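Local atomic coordinates of superoxide dismutase (Candida albicans, PDB entry 4GUN), a protein that probably destroys superoxide radicals by converting them, with a bound manganese ion, to hydrogen peroxide and oxygen. Residues P165-D170 / A198-R203; W134-K139 / Q155-A160. The protein carries 2 engineered substitutions. One frame throughout, in Å; residues are numbered along the deposited sequence.

Contact 1. Residues P165-D170 / A198-R203; sequences PIIAID and AEAESR. With MN (manganese (II) ion), chain Q.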
loop_
_atom_site.group_PDB
_atom_site.type_symbol
_atom_site.label_atom_id
_atom_site.label_comp_id
_atom_site.label_asym_id
_atom_site.label_seq_id
_atom_site.Cartn_x
_atom_site.Cartn_y
_atom_site.Cartn_z
ATOM N N PRO A 165 8.468 -9.807 17.880
ATOM C CA PRO A 165 7.062 -9.714 18.320
ATOM C C PRO A 165 6.940 -10.274 19.760
ATOM O O PRO A 165 7.473 -11.349 20.050
ATOM C CB PRO A 165 6.300 -10.535 17.266
ATOM C CG PRO A 165 7.309 -11.497 16.706
ATOM C CD PRO A 165 8.686 -10.931 16.934
ATOM N N ILE A 166 6.360 -9.491 20.679
ATOM C CA ILE A 166 6.230 -9.871 22.105
ATOM C C ILE A 166 4.806 -10.364 22.400
ATOM O O ILE A 166 4.617 -11.380 23.078
ATOM C CB ILE A 166 6.701 -8.722 23.069
ATOM C CG1 ILE A 166 8.117 -8.163 22.719
ATOM C CG2 ILE A 166 6.596 -9.118 24.555
ATOM C CD1 ILE A 166 9.275 -9.254 22.640
ATOM N N ILE A 167 3.816 -9.614 21.895
ATOM C CA ILE A 167 2.388 -9.918 21.991
ATOM C C ILE A 167 1.776 -9.692 20.623
ATOM O O ILE A 167 2.003 -8.637 20.024
ATOM C CB ILE A 167 1.677 -9.034 23.077
ATOM C CG1 ILE A 167 2.059 -9.450 24.523
ATOM C CG2 ILE A 167 0.129 -8.967 22.884
ATOM C CD1 ILE A 167 1.502 -10.828 25.034
ATOM N N ALA A 168 0.970 -10.667 20.140
ATOM C CA ALA A 168 0.248 -10.524 18.877
ATOM C C ALA A 168 -1.250 -10.563 19.200
ATOM O O ALA A 168 -1.701 -11.452 19.952
ATOM C CB ALA A 168 0.617 -11.653 17.931
ATOM N N ILE A 169 -1.985 -9.540 18.730
ATOM C CA ILE A 169 -3.446 -9.398 18.865
ATOM C C ILE A 169 -4.116 -9.364 17.483
ATOM O O ILE A 169 -3.969 -8.387 16.749
ATOM C CB ILE A 169 -3.913 -8.189 19.718
ATOM C CG1 ILE A 169 -3.226 -8.136 21.116
ATOM C CG2 ILE A 169 -5.458 -8.194 19.846
ATOM C CD1 ILE A 169 -3.602 -9.257 22.072
ATOM N N ASP A 170 -4.901 -10.394 17.180
ATOM C CA ASP A 170 -5.658 -10.516 15.939
ATOM C C ASP A 170 -6.881 -9.588 15.954
ATOM O O ASP A 170 -7.760 -9.737 16.805
ATOM C CB ASP A 170 -6.115 -11.974 15.737
ATOM C CG ASP A 170 -6.545 -12.313 14.317
ATOM O OD1 ASP A 170 -6.576 -11.404 13.467
ATOM O OD2 ASP A 170 -6.804 -13.481 14.049
ATOM N N ALA A 198 3.505 -14.625 30.486
ATOM C CA ALA A 198 4.701 -15.436 30.750
ATOM C C ALA A 198 5.397 -15.743 29.411
ATOM O O ALA A 198 6.631 -15.775 29.352
ATOM C CB ALA A 198 4.333 -16.725 31.468
ATOM N N GLU A 199 4.596 -15.924 28.331
ATOM C CA GLU A 199 5.123 -16.128 26.981
ATOM C C GLU A 199 5.801 -14.842 26.516
ATOM O O GLU A 199 6.887 -14.909 25.956
ATOM C CB GLU A 199 4.032 -16.584 25.976
ATOM C CG GLU A 199 4.522 -16.774 24.533
ATOM C CD GLU A 199 5.663 -17.756 24.292
ATOM O OE1 GLU A 199 5.803 -18.709 25.088
ATOM O OE2 GLU A 199 6.411 -17.581 23.303
ATOM N N ALA A 200 5.172 -13.680 26.785
ATOM C CA ALA A 200 5.692 -12.366 26.436
ATOM C C ALA A 200 7.085 -12.141 27.081
ATOM O O ALA A 200 8.022 -11.690 26.405
ATOM C CB ALA A 200 4.700 -11.304 26.883
ATOM N N GLU A 201 7.223 -12.494 28.383
ATOM C CA GLU A 201 8.479 -12.403 29.133
ATOM C C GLU A 201 9.579 -13.256 28.465
ATOM O O GLU A 201 10.699 -12.783 28.269
ATOM C CB GLU A 201 8.278 -12.922 30.568
ATOM C CG GLU A 201 7.468 -12.036 31.485
ATOM C CD GLU A 201 7.292 -12.609 32.877
ATOM O OE1 GLU A 201 8.068 -13.509 33.268
ATOM O OE2 GLU A 201 6.352 -12.173 33.573
ATOM N N SER A 202 9.255 -14.512 28.125
ATOM C CA SER A 202 10.194 -15.428 27.473
ATOM C C SER A 202 10.646 -14.867 26.109
ATOM O O SER A 202 11.838 -14.929 25.794
ATOM C CB SER A 202 9.555 -16.805 27.300
ATOM O OG SER A 202 10.466 -17.711 26.703
ATOM N N ARG A 203 9.705 -14.296 25.323
ATOM C CA ARG A 203 10.000 -13.710 24.011
ATOM C C ARG A 203 10.972 -12.544 24.102
ATOM O O ARG A 203 11.893 -12.453 23.286
ATOM C CB ARG A 203 8.716 -13.287 23.303
ATOM C CG ARG A 203 7.939 -14.456 22.771
ATOM C CD ARG A 203 6.624 -14.002 22.213
ATOM N NE ARG A 203 5.817 -15.130 21.755
ATOM C CZ ARG A 203 4.543 -15.035 21.399
ATOM N NH1 ARG A 203 3.915 -13.864 21.453
ATOM N NH2 ARG A 203 3.872 -16.111 21.038
HETATM MN MN MN Q . -7.176 -14.741 12.536
HETATM O O HOH W 1 -6.305 -13.180 11.323
#
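R203 NH1 donates a hydrogen bond to the backbone O of I166 at 3.1 Å. The N-H...O angle is 151°. The nitrogen stands above the carbonyl plane, 63° out of it, and I166 O lies near the edge of the guanidinium. N86 OD1 is a second acceptor for NH1, and NH2 bonds to L82 O of helix 60-85. E199, one turn back on the same helix, holds the group too. Its OE2 makes a salt bridge with R203 NE at 3.0 Å, though the hydrogen bond in it is weak. E199 CG also rests over one face of the guanidinium, toward its rim.

The R203 chain is extended, with CD anti to CA (chi2 174°). It runs alongside I166 in the opposite direction, and CD comes 3.5 Å from P165 O. The apolar half of the contact centres on A200. Its CB meets I166 CG2 at 3.7 Å and I167 CD1 at 3.7 Å. I166 CG2 also touches the A200 carbonyl O at 3.5 Å.

I166 and I167 both face I137 on strand 133-140 and form a classic beta bulge. Strand 163-170 is thus joined at its bulge to the C-terminal helix 197-205. The strand's far end carries D170, whose OD2 binds manganese at 2.0 Å. H32, H80 and H174 complete the protein ligands. The oxygens of I166, N86, L82 and E199 would offset the positive charge of R203 in this largely buried contact. One side chain therefore ties together the strand, helix 60-85 and helix 197-205.

Contact 2. Residues W134-K139 / Q155-A160; sequences WAFIVK and QDTISA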
loop_
_atom_site.group_PDB
_atom_site.type_symbol
_atom_site.label_atom_id
_atom_site.label_comp_id
_atom_site.label_asym_id
_atom_site.label_seq_id
_atom_site.Cartn_x
_atom_site.Cartn_y
_atom_site.Cartn_z
ATOM N N TRP A 134 -3.516 -6.600 12.578
ATOM C CA TRP A 134 -2.986 -7.033 13.879
ATOM C C TRP A 134 -2.368 -5.875 14.582
ATOM O O TRP A 134 -1.962 -4.918 13.929
ATOM C CB TRP A 134 -1.835 -8.057 13.653
ATOM C CG TRP A 134 -2.269 -9.369 13.077
ATOM C CD1 TRP A 134 -2.610 -9.623 11.785
ATOM C CD2 TRP A 134 -2.457 -10.597 13.793
ATOM N NE1 TRP A 134 -3.053 -10.919 11.657
ATOM C CE2 TRP A 134 -2.980 -11.538 12.878
ATOM C CE3 TRP A 134 -2.240 -10.994 15.121
ATOM C CZ2 TRP A 134 -3.268 -12.860 13.243
ATOM C CZ3 TRP A 134 -2.551 -12.300 15.488
ATOM C CH2 TRP A 134 -3.061 -13.213 14.557
ATOM N N ALA A 135 -2.264 -5.964 15.916
ATOM C CA ALA A 135 -1.461 -5.058 16.746
ATOM C C ALA A 135 -0.397 -5.905 17.429
ATOM O O ALA A 135 -0.658 -7.058 17.798
ATOM C CB ALA A 135 -2.292 -4.334 17.784
ATOM N N PHE A 136 0.819 -5.362 17.543
ATOM C CA PHE A 136 1.900 -6.072 18.199
ATOM C C PHE A 136 2.602 -5.158 19.189
ATOM O O PHE A 136 2.857 -3.997 18.887
ATOM C CB PHE A 136 2.960 -6.583 17.190
ATOM C CG PHE A 136 2.525 -7.531 16.102
ATOM C CD1 PHE A 136 2.717 -8.900 16.235
ATOM C CD2 PHE A 136 2.022 -7.049 14.899
ATOM C CE1 PHE A 136 2.349 -9.775 15.209
ATOM C CE2 PHE A 136 1.658 -7.924 13.873
ATOM C CZ PHE A 136 1.826 -9.277 14.035
ATOM N N ILE A 137 2.973 -5.723 20.334
ATOM C CA ILE A 137 3.882 -5.114 21.292
ATOM C C ILE A 137 5.211 -5.681 20.784
ATOM O O ILE A 137 5.326 -6.906 20.631
ATOM C CB ILE A 137 3.588 -5.522 22.764
ATOM C CG1 ILE A 137 2.282 -4.834 23.244
ATOM C CG2 ILE A 137 4.773 -5.100 23.648
ATOM C CD1 ILE A 137 1.654 -5.399 24.528
ATOM N N VAL A 138 6.169 -4.798 20.425
ATOM C CA VAL A 138 7.440 -5.245 19.827
ATOM C C VAL A 138 8.634 -4.769 20.629
ATOM O O VAL A 138 8.556 -3.720 21.250
ATOM C CB VAL A 138 7.602 -4.834 18.316
ATOM C CG1 VAL A 138 6.428 -5.293 17.460
ATOM C CG2 VAL A 138 7.832 -3.337 18.140
ATOM N N LYS A 139 9.754 -5.515 20.565
ATOM C CA LYS A 139 11.024 -5.104 21.186
ATOM C C LYS A 139 11.985 -4.776 20.045
ATOM O O LYS A 139 12.128 -5.560 19.107
ATOM C CB LYS A 139 11.595 -6.220 22.083
ATOM C CG LYS A 139 13.054 -6.019 22.528
ATOM C CD LYS A 139 13.628 -7.318 23.076
ATOM C CE LYS A 139 14.919 -7.107 23.849
ATOM N NZ LYS A 139 15.573 -8.421 24.181
ATOM N N GLN A 155 -2.250 -10.017 6.691
ATOM C CA GLN A 155 -1.341 -10.988 7.303
ATOM C C GLN A 155 0.106 -10.521 7.325
ATOM O O GLN A 155 1.012 -11.328 7.495
ATOM C CB GLN A 155 -1.505 -12.426 6.781
ATOM C CG GLN A 155 -2.858 -13.102 7.112
ATOM C CD GLN A 155 -3.245 -13.132 8.585
ATOM O OE1 GLN A 155 -2.426 -12.979 9.501
ATOM N NE2 GLN A 155 -4.514 -13.349 8.842
ATOM N N ASP A 156 0.322 -9.200 7.207
ATOM C CA ASP A 156 1.667 -8.630 7.328
ATOM C C ASP A 156 2.134 -8.882 8.792
ATOM O O ASP A 156 1.307 -8.977 9.709
ATOM C CB ASP A 156 1.669 -7.136 6.937
ATOM C CG ASP A 156 1.295 -6.869 5.477
ATOM O OD1 ASP A 156 1.206 -7.842 4.695
ATOM O OD2 ASP A 156 1.092 -5.690 5.118
ATOM N N THR A 157 3.432 -9.107 8.986
ATOM C CA THR A 157 3.969 -9.477 10.304
ATOM C C THR A 157 5.168 -8.639 10.729
ATOM O O THR A 157 5.595 -7.758 9.991
ATOM C CB THR A 157 4.267 -10.999 10.321
ATOM O OG1 THR A 157 4.423 -11.441 11.675
ATOM C CG2 THR A 157 5.484 -11.390 9.467
ATOM N N ILE A 158 5.746 -8.964 11.893
ATOM C CA ILE A 158 6.979 -8.344 12.381
ATOM C C ILE A 158 8.110 -9.169 11.763
ATOM O O ILE A 158 8.437 -10.247 12.253
ATOM C CB ILE A 158 6.999 -8.267 13.936
ATOM C CG1 ILE A 158 5.739 -7.515 14.478
ATOM C CG2 ILE A 158 8.298 -7.629 14.464
ATOM C CD1 ILE A 158 5.379 -6.170 13.796
ATOM N N SER A 159 8.612 -8.729 10.604
ATOM C CA SER A 159 9.618 -9.523 9.897
ATOM C C SER A 159 11.006 -8.908 9.850
ATOM O O SER A 159 11.967 -9.587 9.430
ATOM C CB SER A 159 9.125 -9.903 8.506
ATOM O OG SER A 159 8.963 -8.744 7.712
ATOM N N ALA A 160 11.126 -7.634 10.299
ATOM C CA ALA A 160 12.420 -6.959 10.341
ATOM C C ALA A 160 13.335 -7.725 11.311
ATOM O O ALA A 160 12.895 -8.016 12.429
ATOM C CB ALA A 160 12.251 -5.521 10.797
#
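F136 and I158 both set their gamma carbon anti to the carbonyl carbon, with chi1 -59° for CG of F136 and -56° for CG1 of I158. Both CB atoms point across the contact, and the side chains slide past each other in opposite directions. I158 CG1 comes over one face of the F136 ring, 3.7 Å from its centroid and 16° off the normal. This is a CH-pi contact. I158 CD1 sits over the same face, toward the rim, 3.6 Å from F136 CD2. V138 CG1 extends the apolar patch, 3.8 Å from I158 CG1. At the other end of the ring, T157 OG1 is 4.1 Å from F136 CZ. That hydroxyl is hydrogen-bonded to N79 OD1.

The polar end of the contact belongs to W134 and Q155. W134 NE1 gives a weak hydrogen bond to Q155 OE1 at 3.0 Å. The Q155 chain bends at chi2, which brings its amide back to the indole although its CB points away from the strand. OE1 meets the indole obliquely, while NE2 lies at the ring edge, in its plane. OE1 also accepts from N79 ND2, and NE2 bonds to Y40 OH. N79 ND2 also donates to the backbone O of D156.

Residues 155-158 run alongside 134-138 in nearly the same direction and cover the F136 side of the strand. On its far stretch the loop meets the second subunit, where S159 OG hydrogen-bonds to E65 OE1 of that chain. With bonds to both its oxygen and its nitrogen, the Q155 amide is fixed in rotation. I158 packs the loop on the sheet, while the W134-Q155 end lies beside the metal site.

Strands 133-140 and 163-170 are antiparallel neighbours in one sheet, so the contacts meet, their centres 11 Å apart. I166 N bonds to I137 O at 2.8 Å, and I169 N to A135 O at 3.0 Å. The manganese lies at the D170 and W134 ends of the two strands, well away from the touching residues of contact 1; R203 is about 10 Å from the H80 side chain. Contact 1 supplies the ligand D170; contact 2 supplies W134, next to D170, and Q155, about 4 Å from the H80 side chain. W134 CE3 packs 3.4 Å from D170 N. Q155 NE2 lies 3.1 Å from the water bound to manganese, consistent with the second-shell glutamine of manganese superoxide dismutases.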